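Local coordinates for type IV secretion system protein VirB11 (Brucella suis, PDB 2GZA) that hydrolyses ATP as a hexameric ATPase of the VirB type IV secretion system, which could help the bacterium establish its replication niche in the host, at residues A161-Y164 with M165-L168; I71-G74 with T75-R79; I313-R316 with L317-V321; P238-A241 with A242-L245; P28-P31 with W32-P36. All coordinates share one frame; numbering follows the deposited sequence.

Overall arrangement
Along the chain the five local contacts come in the order 5, 2, 1, 4, 3. None touches another. Contacts 2 and 5 lie by the antiparallel sheet of the N-terminal part, their nearest atoms about 5 Å apart. Contact 4 caps a helix nearer the centre of the chain, its own centre about 21 Å from that of contact 2 and about 22 Å from that of contact 3. Contacts 1 and 3, with centres about 25 Å apart, both meet neighbouring subunits. Contact 1 approaches the predicted ATP site: the side chains of Leu168 and Lys188 are about 12 Å apart.

Contact 1: residues A161-Y164 with M165-L168; sequences AGDY and MSFL
Asp163 and Ser166 meet at the start of helix 164-173, where the aspartate occupies the N-cap position and the serine is the third residue of the first turn. Asp163 swings its carboxylate away from its own backbone N (chi1 -169°), which carries it over the turn to Ser166. There the Ser166 hydroxyl OG donates to Asp163 OD2 at 2.9 Å, reaching that oxygen from above the carboxylate plane. The backbone closes the same turn: Phe167 N donates to Asp163 O at 3.1 Å, and Leu168 N to Tyr164 O at 3.0 Å.

The packed side belongs to Phe167 and Leu168, both buried. Phe167 has Tyr164 O near the plane of its ring, at the edge, and the same ring also meets Tyr345 edge-to-face. Leu168 lays CG beside Tyr164 O, 3.3 Å away, and packs on Val326 of strand 324-331. The Asp163-Ser166 side is partly exposed, although Ser166 touches Leu158 of the preceding helix, and Met165 packs on Leu129 of the second subunit. Tyr164 and Leu168 also face that subunit, through its Val141 and Phe138. Just before the cap, Gly162 takes a positive phi, and the segment as a whole is a tight helix-to-helix junction: a Schellman motif closing helix 153-160, followed directly by the aspartate N-cap of helix 164-173.

Contact 2: residues I71-G74 with T75-R79; sequences ISLG and TATAR
The middle of helix 67-81 supplies this contact, a regular alpha-helical run in which two threonine hydroxyls fold back on carbonyls of the preceding turn. Thr75 OG1 donates to Ser72 O at 2.9 Å, and Thr77 OG1 to Gly74 O at 2.6 Å. Both hydroxyls lie between their own backbone N and carbonyl carbon (chi1 64° in each), the placement that aims OG1 at the carbonyl three residues earlier. Each of these carbonyls also takes the ordinary helix bond: Ser72 O accepts from Ala76 N at 3.0 Å, and Gly74 O from Ala78 N at 2.9 Å. At Ser72 O the hydroxyl and the amide arrive from the same face of the carbonyl plane.

This same torsion sets the Thr77 methyl beside its own backbone N, where CG2 meets Leu73 CD1 at 3.8 Å, the two side chains crossing at a slant. This patch lies against helix 13-26, with Leu73 on Leu26 and Thr77 on Val22. Elsewhere on the helix Thr77 and Ala78 pack on Leu92 of strand 91-95. The Ser72 hydroxyl also bonds within the helix, but to Glu68 O, four residues back.

Chemically, the buried Thr77 hydroxyl is satisfied within its own helix, and both threonines can therefore offer their methyl carbons to the surroundings. Ser72 O and Gly74 O each accept two bonds, one from an amide and one from a hydroxyl, so the helix bonds are kept.

Contact 3: residues I313-R316 with L317-V321; sequences IIRR and LLYLV
The guanidinium of Arg315 and the phenol of Tyr319 meet one turn apart on helix 311-321, their planes 61° apart. Tyr319 OH sits at the guanidinium edge, near its plane, and accepts from Arg315 NH2 at 2.9 Å with an N-H...O angle of 145°. Bends at chi2 and chi3 curl the Arg315 chain back to this hydroxyl. Arg315 O comes to the tyrosine ring obliquely, and the ring also meets Phe293. Leu320 CD1 is likewise oblique to the guanidinium of Arg316, 3.8 Å from its NE.

On the buried side, Ile313 CG2 touches Leu317 CD2 at 3.7 Å, and Ile314 CG2 touches Leu318 CD2 at 3.8 Å, the latter pair lying side by side. Leu317 and Leu318 continue onto Ile270 of helix 265-274. The backbone bonds run normally, although Tyr319 N to Arg315 O is weak.

Arg315 NH1 bonds Glu294 of its own chain and Tyr311 OH, whereas Arg316 NE bridges to Glu294 of the third subunit, where Arg316 also comes close to that subunit's Arg315. The phenol probably helps to fix the rotation of the Arg315 guanidinium for its carboxylate partner, while Arg316 links the helix to the third subunit.

Contact 4: residues P238-A241 with A242-L245; sequences PVTA and ATLL
A reciprocal pair of side-chain-to-backbone bonds joins Thr240 and Thr243, a capping box at the start of helix 241-248. Thr240 holds the N-cap position, and its OG1 accepts from Thr243 N at 3.1 Å with an N-H...O angle of 165°. In return Thr240 N donates to Thr243 OG1 at 2.9 Å, with an angle of 163°. A weak bond from Ala242 N also reaches Thr240 OG1, at 3.2 Å. Both residues use the same side-chain setting, OG1 lying between the backbone N and the carbonyl carbon, and this brings each hydroxyl round to the other's amide. The methyl of Thr243 is left beside residues 238-241, its CG2 3.6 Å from Thr240 OG1.

Around this polar box the chain is tied down by apolar contact. Val239, the residue before the cap, leans CG1 on Leu244 CD1 at 3.7 Å, one side chain lying obliquely over the other; placed just before the cap and four residues into the helix, they make a hydrophobic staple. Both also pack on Tyr227, and Leu244 reaches Ile208 of strand 205-209. The helix then proceeds with Leu244 N bonded to Thr240 O at 3.1 Å and Leu245 N to Ala241 O at 3.0 Å. Leu245 turns to Ile256 and Leu258 of strand 255-258.

The first amides of helix 241-248 lack a preceding helical carbonyl, and the Thr240 hydroxyl serves them instead: Thr243 N through a nearly straight bond, Ala242 N through a weak, bent one. The box and the staple together probably help to set the direction in which the chain enters the helix, a few residues after the unmodelled 229-237.

Contact 5: residues P28-P31 with W32-P36; sequences PLRP and WLDDP
Arg30 and Asp34, one helical turn apart, form a salt bridge in which Arg30 NH1 lies 2.8 Å from Asp34 OD1. One nitrogen, NH1, faces the acid, nearer OD1 than OD2, with the guanidinium and carboxylate planes steeply inclined at 69°. Bends at chi2 and chi3 fold the Arg30 chain back along the helix to reach the acid. The other terminal nitrogen, Arg30 NH2, lies 3.5 Å from Leu33 CD1, the two side chains crossing at about a right angle. Both charged residues also touch a crystal neighbour, which may influence their conformations.

Aromatic contacts come from Trp32. One face of its indole carries Pro31 CB, 4.1 Å above the plane and displaced toward the rim. Its edge points at the preceding turn, with Leu29 CA and Pro28 O both in the ring plane; Leu29 CA is 3.6 Å from Trp32 CE3. The indole also meets the ring of Tyr60.

The residues belong to the short helix 30-34, which follows a 3-10 turn and lies on the six-stranded antiparallel sheet of the N-terminal part. Apolar contacts set its inner side: Leu29 CB is 4.0 Å from Leu33 CD1, and both leucines continue onto Ile119 of strand 116-120, while Trp32 packs on Val41 and Val49.

Backbone bonds complete the turn. Leu33 N donates to Leu29 O at 3.0 Å, and Asp34 N to Arg30 O at 3.0 Å. The last, from Asp35 N to Pro31 O, is weak at 3.4 Å, and at this end of the helix Lys121 NZ donates to Trp32 O and Asp35 O.

Contact 1: residues A161-Y164 with M165-L168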
loop_
_atom_site.group_PDB
_atom_site.type_symbol
_atom_site.label_atom_id
_atom_site.label_comp_id
_atom_site.label_asym_id
_atom_site.label_seq_id
_atom_site.Cartn_x
_atom_site.Cartn_y
_atom_site.Cartn_z
ATOM N N ALA C 161 26.925 28.212 24.432
ATOM C CA ALA C 161 27.270 29.287 25.361
ATOM C C ALA C 161 26.013 29.914 25.980
ATOM O O ALA C 161 26.091 30.672 26.944
ATOM C CB ALA C 161 28.118 30.345 24.665
ATOM N N GLY C 162 24.859 29.596 25.409
ATOM C CA GLY C 162 23.585 30.102 25.899
ATOM C C GLY C 162 23.222 31.494 25.422
ATOM O O GLY C 162 22.264 32.079 25.922
ATOM N N ASP C 163 23.979 32.038 24.467
ATOM C CA ASP C 163 23.670 33.361 23.945
ATOM C C ASP C 163 22.740 33.223 22.755
ATOM O O ASP C 163 23.170 33.217 21.595
ATOM C CB ASP C 163 24.931 34.149 23.593
ATOM C CG ASP C 163 24.642 35.612 23.296
ATOM O OD1 ASP C 163 23.476 36.049 23.442
ATOM O OD2 ASP C 163 25.592 36.328 22.912
ATOM N N TYR C 164 21.454 33.110 23.066
ATOM C CA TYR C 164 20.435 32.823 22.067
ATOM C C TYR C 164 20.103 34.011 21.174
ATOM O O TYR C 164 19.732 33.823 20.015
ATOM C CB TYR C 164 19.176 32.269 22.736
ATOM C CG TYR C 164 19.393 30.937 23.416
ATOM C CD1 TYR C 164 19.635 30.863 24.783
ATOM C CD2 TYR C 164 19.368 29.752 22.689
ATOM C CE1 TYR C 164 19.842 29.643 25.410
ATOM C CE2 TYR C 164 19.572 28.528 23.304
ATOM C CZ TYR C 164 19.808 28.479 24.665
ATOM O OH TYR C 164 20.010 27.271 25.291
ATOM N N MET C 165 20.243 35.222 21.705
ATOM C CA MET C 165 20.043 36.429 20.907
ATOM C C MET C 165 21.046 36.520 19.751
ATOM O O MET C 165 20.646 36.702 18.606
ATOM C CB MET C 165 20.103 37.691 21.762
ATOM C CG MET C 165 19.617 38.910 21.013
ATOM S SD MET C 165 20.034 40.466 21.783
ATOM C CE MET C 165 21.770 40.605 21.369
ATOM N N SER C 166 22.334 36.385 20.063
ATOM C CA SER C 166 23.391 36.341 19.047
ATOM C C SER C 166 23.188 35.180 18.085
ATOM O O SER C 166 23.416 35.315 16.884
ATOM C CB SER C 166 24.768 36.213 19.694
ATOM O OG SER C 166 25.189 37.428 20.276
ATOM N N PHE C 167 22.763 34.044 18.626
ATOM C CA PHE C 167 22.509 32.847 17.839
ATOM C C PHE C 167 21.480 33.111 16.747
ATOM O O PHE C 167 21.692 32.761 15.591
ATOM C CB PHE C 167 22.049 31.698 18.748
ATOM C CG PHE C 167 21.666 30.454 18.004
ATOM C CD1 PHE C 167 22.610 29.480 17.730
ATOM C CD2 PHE C 167 20.355 30.260 17.575
ATOM C CE1 PHE C 167 22.257 28.328 17.031
ATOM C CE2 PHE C 167 19.994 29.118 16.871
ATOM C CZ PHE C 167 20.941 28.147 16.602
ATOM N N LEU C 168 20.374 33.740 17.134
ATOM C CA LEU C 168 19.286 34.020 16.217
ATOM C C LEU C 168 19.681 35.044 15.168
ATOM O O LEU C 168 19.361 34.860 13.992
ATOM C CB LEU C 168 18.022 34.441 16.974
ATOM C CG LEU C 168 17.341 33.363 17.832
ATOM C CD1 LEU C 168 16.129 33.926 18.538
ATOM C CD2 LEU C 168 16.948 32.141 17.024
#

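Contact 2: residues I71-G74 with T75-R79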
loop_
_atom_site.group_PDB
_atom_site.type_symbol
_atom_site.label_atom_id
_atom_site.label_comp_id
_atom_site.label_asym_id
_atom_site.label_seq_id
_atom_site.Cartn_x
_atom_site.Cartn_y
_atom_site.Cartn_z
ATOM N N ILE C 71 -0.638 47.267 -15.765
ATOM C CA ILE C 71 -1.876 46.551 -16.058
ATOM C C ILE C 71 -1.873 46.168 -17.535
ATOM O O ILE C 71 -2.037 44.998 -17.893
ATOM C CB ILE C 71 -3.145 47.411 -15.705
ATOM C CG1 ILE C 71 -3.299 47.599 -14.188
ATOM C CG2 ILE C 71 -4.427 46.816 -16.308
ATOM C CD1 ILE C 71 -3.748 46.359 -13.413
ATOM N N SER C 72 -1.661 47.178 -18.375
ATOM C CA SER C 72 -1.590 47.030 -19.825
ATOM C C SER C 72 -0.481 46.082 -20.257
ATOM O O SER C 72 -0.652 45.311 -21.204
ATOM C CB SER C 72 -1.335 48.393 -20.489
ATOM O OG SER C 72 -2.325 49.342 -20.154
ATOM N N LEU C 73 0.658 46.172 -19.578
ATOM C CA LEU C 73 1.786 45.280 -19.830
ATOM C C LEU C 73 1.376 43.834 -19.616
ATOM O O LEU C 73 1.662 42.985 -20.456
ATOM C CB LEU C 73 2.983 45.647 -18.950
ATOM C CG LEU C 73 4.179 44.690 -18.892
ATOM C CD1 LEU C 73 4.787 44.438 -20.259
ATOM C CD2 LEU C 73 5.225 45.232 -17.959
ATOM N N GLY C 74 0.692 43.574 -18.500
ATOM C CA GLY C 74 0.197 42.241 -18.178
ATOM C C GLY C 74 -0.685 41.664 -19.262
ATOM O O GLY C 74 -0.425 40.576 -19.777
ATOM N N THR C 75 -1.725 42.406 -19.617
ATOM C CA THR C 75 -2.698 41.952 -20.606
ATOM C C THR C 75 -2.046 41.661 -21.953
ATOM O O THR C 75 -2.322 40.634 -22.573
ATOM C CB THR C 75 -3.858 42.956 -20.785
ATOM O OG1 THR C 75 -3.354 44.189 -21.314
ATOM C CG2 THR C 75 -4.566 43.211 -19.452
ATOM N N ALA C 76 -1.168 42.559 -22.388
ATOM C CA ALA C 76 -0.450 42.398 -23.649
ATOM C C ALA C 76 0.376 41.120 -23.669
ATOM O O ALA C 76 0.385 40.407 -24.677
ATOM C CB ALA C 76 0.418 43.614 -23.934
ATOM N N THR C 77 1.045 40.828 -22.554
ATOM C CA THR C 77 1.865 39.628 -22.444
ATOM C C THR C 77 0.986 38.382 -22.416
ATOM O O THR C 77 1.337 37.361 -23.012
ATOM C CB THR C 77 2.796 39.665 -21.214
ATOM O OG1 THR C 77 2.018 39.680 -20.013
ATOM C CG2 THR C 77 3.688 40.889 -21.248
ATOM N N ALA C 78 -0.161 38.486 -21.741
ATOM C CA ALA C 78 -1.158 37.414 -21.696
ATOM C C ALA C 78 -1.607 37.041 -23.102
ATOM O O ALA C 78 -1.547 35.875 -23.492
ATOM C CB ALA C 78 -2.358 37.835 -20.845
ATOM N N ARG C 79 -2.039 38.051 -23.856
ATOM C CA ARG C 79 -2.473 37.902 -25.251
ATOM C C ARG C 79 -1.417 37.277 -26.151
ATOM O O ARG C 79 -1.750 36.594 -27.114
ATOM C CB ARG C 79 -2.788 39.265 -25.862
ATOM C CG ARG C 79 -3.974 40.005 -25.293
ATOM C CD ARG C 79 -4.016 41.380 -25.925
ATOM N NE ARG C 79 -4.713 42.370 -25.110
ATOM C CZ ARG C 79 -4.435 43.671 -25.113
ATOM N NH1 ARG C 79 -3.457 44.153 -25.874
ATOM N NH2 ARG C 79 -5.125 44.494 -24.339
#

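Contact 3: residues I313-R316 with L317-V321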
loop_
_atom_site.group_PDB
_atom_site.type_symbol
_atom_site.label_atom_id
_atom_site.label_comp_id
_atom_site.label_asym_id
_atom_site.label_seq_id
_atom_site.Cartn_x
_atom_site.Cartn_y
_atom_site.Cartn_z
ATOM N N ILE C 313 10.899 9.364 5.252
ATOM C CA ILE C 313 11.492 10.237 4.236
ATOM C C ILE C 313 11.026 11.683 4.405
ATOM O O ILE C 313 11.806 12.614 4.221
ATOM C CB ILE C 313 11.233 9.689 2.799
ATOM C CG1 ILE C 313 11.814 8.276 2.649
ATOM C CG2 ILE C 313 11.786 10.620 1.720
ATOM C CD1 ILE C 313 13.245 8.109 3.156
ATOM N N ILE C 314 9.758 11.861 4.777
ATOM C CA ILE C 314 9.216 13.177 5.102
ATOM C C ILE C 314 10.024 13.782 6.255
ATOM O O ILE C 314 10.482 14.925 6.177
ATOM C CB ILE C 314 7.709 13.084 5.467
ATOM C CG1 ILE C 314 6.903 12.653 4.241
ATOM C CG2 ILE C 314 7.193 14.415 6.016
ATOM C CD1 ILE C 314 5.482 12.237 4.519
ATOM N N ARG C 315 10.219 12.988 7.305
ATOM C CA ARG C 315 10.983 13.408 8.469
ATOM C C ARG C 315 12.441 13.697 8.142
ATOM O O ARG C 315 13.059 14.572 8.742
ATOM C CB ARG C 315 10.889 12.364 9.586
ATOM C CG ARG C 315 9.508 12.265 10.266
ATOM C CD ARG C 315 9.032 13.604 10.847
ATOM N NE ARG C 315 9.884 14.041 11.947
ATOM C CZ ARG C 315 9.624 13.834 13.234
ATOM N NH1 ARG C 315 8.509 13.212 13.610
ATOM N NH2 ARG C 315 10.479 14.259 14.149
ATOM N N ARG C 316 12.989 12.963 7.187
ATOM C CA ARG C 316 14.338 13.229 6.722
ATOM C C ARG C 316 14.414 14.526 5.908
ATOM O O ARG C 316 15.365 15.291 6.056
ATOM C CB ARG C 316 14.862 12.039 5.929
ATOM C CG ARG C 316 16.197 12.268 5.256
ATOM C CD ARG C 316 16.070 11.754 3.850
ATOM N NE ARG C 316 17.327 11.645 3.114
ATOM C CZ ARG C 316 18.296 10.783 3.366
ATOM N NH1 ARG C 316 18.190 9.963 4.369
ATOM N NH2 ARG C 316 19.385 10.757 2.624
ATOM N N LEU C 317 13.415 14.771 5.067
ATOM C CA LEU C 317 13.355 16.005 4.288
ATOM C C LEU C 317 13.284 17.239 5.177
ATOM O O LEU C 317 13.958 18.228 4.920
ATOM C CB LEU C 317 12.191 15.975 3.289
ATOM C CG LEU C 317 12.560 15.584 1.855
ATOM C CD1 LEU C 317 13.745 16.406 1.318
ATOM C CD2 LEU C 317 12.872 14.128 1.759
ATOM N N LEU C 318 12.471 17.157 6.228
ATOM C CA LEU C 318 12.358 18.229 7.203
ATOM C C LEU C 318 13.699 18.563 7.861
ATOM O O LEU C 318 14.033 19.735 8.040
ATOM C CB LEU C 318 11.329 17.880 8.283
ATOM C CG LEU C 318 9.863 18.316 8.160
ATOM C CD1 LEU C 318 9.646 19.323 7.039
ATOM C CD2 LEU C 318 8.950 17.135 7.984
ATOM N N TYR C 319 14.455 17.530 8.217
ATOM C CA TYR C 319 15.757 17.717 8.844
ATOM C C TYR C 319 16.829 18.253 7.902
ATOM O O TYR C 319 17.745 18.946 8.345
ATOM C CB TYR C 319 16.247 16.433 9.518
ATOM C CG TYR C 319 15.467 16.018 10.754
ATOM C CD1 TYR C 319 15.160 14.681 10.987
ATOM C CD2 TYR C 319 15.038 16.961 11.692
ATOM C CE1 TYR C 319 14.444 14.289 12.113
ATOM C CE2 TYR C 319 14.318 16.578 12.819
ATOM C CZ TYR C 319 14.029 15.240 13.022
ATOM O OH TYR C 319 13.324 14.854 14.141
ATOM N N LEU C 320 16.717 17.932 6.616
ATOM C CA LEU C 320 17.650 18.426 5.613
ATOM C C LEU C 320 17.404 19.886 5.277
ATOM O O LEU C 320 18.319 20.600 4.871
ATOM C CB LEU C 320 17.553 17.576 4.353
ATOM C CG LEU C 320 18.178 16.184 4.440
ATOM C CD1 LEU C 320 17.801 15.378 3.230
ATOM C CD2 LEU C 320 19.694 16.254 4.581
ATOM N N VAL C 321 16.168 20.319 5.473
ATOM C CA VAL C 321 15.694 21.610 5.010
ATOM C C VAL C 321 15.571 22.625 6.151
ATOM O O VAL C 321 15.852 23.806 5.965
ATOM C CB VAL C 321 14.351 21.417 4.271
ATOM C CG1 VAL C 321 13.455 22.636 4.388
ATOM C CG2 VAL C 321 14.608 21.052 2.831
#

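Contact 4: residues P238-A241 with A242-L245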
loop_
_atom_site.group_PDB
_atom_site.type_symbol
_atom_site.label_atom_id
_atom_site.label_comp_id
_atom_site.label_asym_id
_atom_site.label_seq_id
_atom_site.Cartn_x
_atom_site.Cartn_y
_atom_site.Cartn_z
ATOM N N PRO C 238 -7.313 28.470 -8.570
ATOM C CA PRO C 238 -7.363 29.219 -7.315
ATOM C C PRO C 238 -5.977 29.535 -6.780
ATOM O O PRO C 238 -5.056 28.732 -6.931
ATOM C CB PRO C 238 -8.104 28.271 -6.353
ATOM C CG PRO C 238 -8.065 26.904 -7.004
ATOM C CD PRO C 238 -7.349 27.019 -8.337
ATOM N N VAL C 239 -5.838 30.701 -6.160
ATOM C CA VAL C 239 -4.568 31.145 -5.603
ATOM C C VAL C 239 -4.461 30.644 -4.165
ATOM O O VAL C 239 -5.353 30.886 -3.353
ATOM C CB VAL C 239 -4.438 32.686 -5.672
ATOM C CG1 VAL C 239 -3.250 33.183 -4.876
ATOM C CG2 VAL C 239 -4.338 33.146 -7.116
ATOM N N THR C 240 -3.375 29.928 -3.875
ATOM C CA THR C 240 -3.088 29.420 -2.538
ATOM C C THR C 240 -1.681 29.806 -2.120
ATOM O O THR C 240 -0.914 30.365 -2.915
ATOM C CB THR C 240 -3.171 27.871 -2.465
ATOM O OG1 THR C 240 -2.181 27.297 -3.330
ATOM C CG2 THR C 240 -4.547 27.363 -2.847
ATOM N N ALA C 241 -1.332 29.493 -0.877
ATOM C CA ALA C 241 0.035 29.670 -0.407
ATOM C C ALA C 241 0.997 28.842 -1.246
ATOM O O ALA C 241 2.139 29.240 -1.466
ATOM C CB ALA C 241 0.156 29.296 1.068
ATOM N N ALA C 242 0.528 27.688 -1.713
ATOM C CA ALA C 242 1.354 26.788 -2.507
ATOM C C ALA C 242 1.657 27.346 -3.904
ATOM O O ALA C 242 2.799 27.304 -4.352
ATOM C CB ALA C 242 0.721 25.407 -2.603
ATOM N N THR C 243 0.641 27.870 -4.580
ATOM C CA THR C 243 0.836 28.453 -5.906
ATOM C C THR C 243 1.748 29.682 -5.843
ATOM O O THR C 243 2.564 29.909 -6.753
ATOM C CB THR C 243 -0.493 28.820 -6.589
ATOM O OG1 THR C 243 -1.196 29.778 -5.788
ATOM C CG2 THR C 243 -1.367 27.579 -6.794
ATOM N N LEU C 244 1.620 30.453 -4.763
ATOM C CA LEU C 244 2.491 31.597 -4.542
ATOM C C LEU C 244 3.943 31.179 -4.308
ATOM O O LEU C 244 4.870 31.840 -4.799
ATOM C CB LEU C 244 1.978 32.444 -3.388
ATOM C CG LEU C 244 1.031 33.609 -3.665
ATOM C CD1 LEU C 244 0.465 33.645 -5.085
ATOM C CD2 LEU C 244 -0.089 33.629 -2.619
ATOM N N LEU C 245 4.145 30.087 -3.572
ATOM C CA LEU C 245 5.490 29.556 -3.370
ATOM C C LEU C 245 6.121 29.171 -4.707
ATOM O O LEU C 245 7.288 29.454 -4.951
ATOM C CB LEU C 245 5.508 28.364 -2.407
ATOM C CG LEU C 245 5.595 28.624 -0.895
ATOM C CD1 LEU C 245 5.172 27.389 -0.107
ATOM C CD2 LEU C 245 6.986 29.073 -0.455
#

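Contact 5: residues P28-P31 with W32-P36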
loop_
_atom_site.group_PDB
_atom_site.type_symbol
_atom_site.label_atom_id
_atom_site.label_comp_id
_atom_site.label_asym_id
_atom_site.label_seq_id
_atom_site.Cartn_x
_atom_site.Cartn_y
_atom_site.Cartn_z
ATOM N N PRO C 28 9.195 51.598 -21.252
ATOM C CA PRO C 28 9.838 52.250 -20.112
ATOM C C PRO C 28 10.917 51.411 -19.432
ATOM O O PRO C 28 11.624 51.934 -18.572
ATOM C CB PRO C 28 8.675 52.502 -19.142
ATOM C CG PRO C 28 7.428 52.281 -19.926
ATOM C CD PRO C 28 7.786 51.277 -20.952
ATOM N N LEU C 29 11.042 50.141 -19.821
ATOM C CA LEU C 29 12.058 49.230 -19.275
ATOM C C LEU C 29 13.184 48.964 -20.275
ATOM O O LEU C 29 14.108 48.191 -20.001
ATOM C CB LEU C 29 11.412 47.915 -18.818
ATOM C CG LEU C 29 10.333 48.018 -17.731
ATOM C CD1 LEU C 29 9.712 46.664 -17.428
ATOM C CD2 LEU C 29 10.878 48.664 -16.459
ATOM N N ARG C 30 13.095 49.637 -21.418
ATOM C CA ARG C 30 14.027 49.487 -22.533
ATOM C C ARG C 30 15.503 49.626 -22.143
ATOM O O ARG C 30 16.307 48.787 -22.539
ATOM C CB ARG C 30 13.636 50.451 -23.665
ATOM C CG ARG C 30 13.938 49.956 -25.083
ATOM C CD ARG C 30 12.777 49.168 -25.709
ATOM N NE ARG C 30 12.633 47.817 -25.167
ATOM C CZ ARG C 30 13.437 46.799 -25.458
ATOM N NH1 ARG C 30 14.459 46.969 -26.284
ATOM N NH2 ARG C 30 13.231 45.606 -24.916
ATOM N N PRO C 31 15.861 50.665 -21.358
ATOM C CA PRO C 31 17.258 50.833 -20.930
ATOM C C PRO C 31 17.855 49.617 -20.217
ATOM O O PRO C 31 18.988 49.233 -20.528
ATOM C CB PRO C 31 17.188 52.039 -19.987
ATOM C CG PRO C 31 16.005 52.802 -20.455
ATOM C CD PRO C 31 15.012 51.762 -20.858
ATOM N N TRP C 32 17.094 49.022 -19.295
ATOM C CA TRP C 32 17.554 47.878 -18.513
ATOM C C TRP C 32 17.515 46.591 -19.324
ATOM O O TRP C 32 18.352 45.704 -19.151
ATOM C CB TRP C 32 16.705 47.724 -17.247
ATOM C CG TRP C 32 16.763 48.924 -16.367
ATOM C CD1 TRP C 32 17.682 49.181 -15.398
ATOM C CD2 TRP C 32 15.875 50.045 -16.383
ATOM N NE1 TRP C 32 17.421 50.390 -14.805
ATOM C CE2 TRP C 32 16.316 50.939 -15.392
ATOM C CE3 TRP C 32 14.753 50.379 -17.142
ATOM C CZ2 TRP C 32 15.670 52.143 -15.133
ATOM C CZ3 TRP C 32 14.112 51.576 -16.886
ATOM C CH2 TRP C 32 14.573 52.444 -15.891
ATOM N N LEU C 33 16.534 46.505 -20.212
ATOM C CA LEU C 33 16.338 45.327 -21.051
ATOM C C LEU C 33 17.439 45.168 -22.104
ATOM O O LEU C 33 17.755 44.047 -22.506
ATOM C CB LEU C 33 14.944 45.336 -21.702
ATOM C CG LEU C 33 13.711 45.109 -20.802
ATOM C CD1 LEU C 33 12.396 45.242 -21.556
ATOM C CD2 LEU C 33 13.754 43.775 -20.073
ATOM N N ASP C 34 18.026 46.285 -22.529
ATOM C CA ASP C 34 19.058 46.277 -23.566
ATOM C C ASP C 34 20.493 46.197 -23.033
ATOM O O ASP C 34 21.413 45.819 -23.775
ATOM C CB ASP C 34 18.895 47.496 -24.488
ATOM C CG ASP C 34 17.594 47.473 -25.281
ATOM O OD1 ASP C 34 17.092 46.373 -25.594
ATOM O OD2 ASP C 34 17.071 48.559 -25.602
ATOM N N ASP C 35 20.677 46.550 -21.762
ATOM C CA ASP C 35 21.997 46.523 -21.148
ATOM C C ASP C 35 22.411 45.080 -20.865
ATOM O O ASP C 35 21.771 44.396 -20.057
ATOM C CB ASP C 35 22.012 47.368 -19.874
ATOM C CG ASP C 35 23.413 47.775 -19.463
ATOM O OD1 ASP C 35 23.582 48.945 -19.061
ATOM O OD2 ASP C 35 24.342 46.937 -19.532
ATOM N N PRO C 36 23.469 44.613 -21.553
ATOM C CA PRO C 36 23.991 43.250 -21.420
ATOM C C PRO C 36 24.502 42.905 -20.025
ATOM O O PRO C 36 24.537 41.730 -19.673
ATOM C CB PRO C 36 25.141 43.210 -22.446
ATOM C CG PRO C 36 24.858 44.322 -23.401
ATOM C CD PRO C 36 24.233 45.385 -22.554
#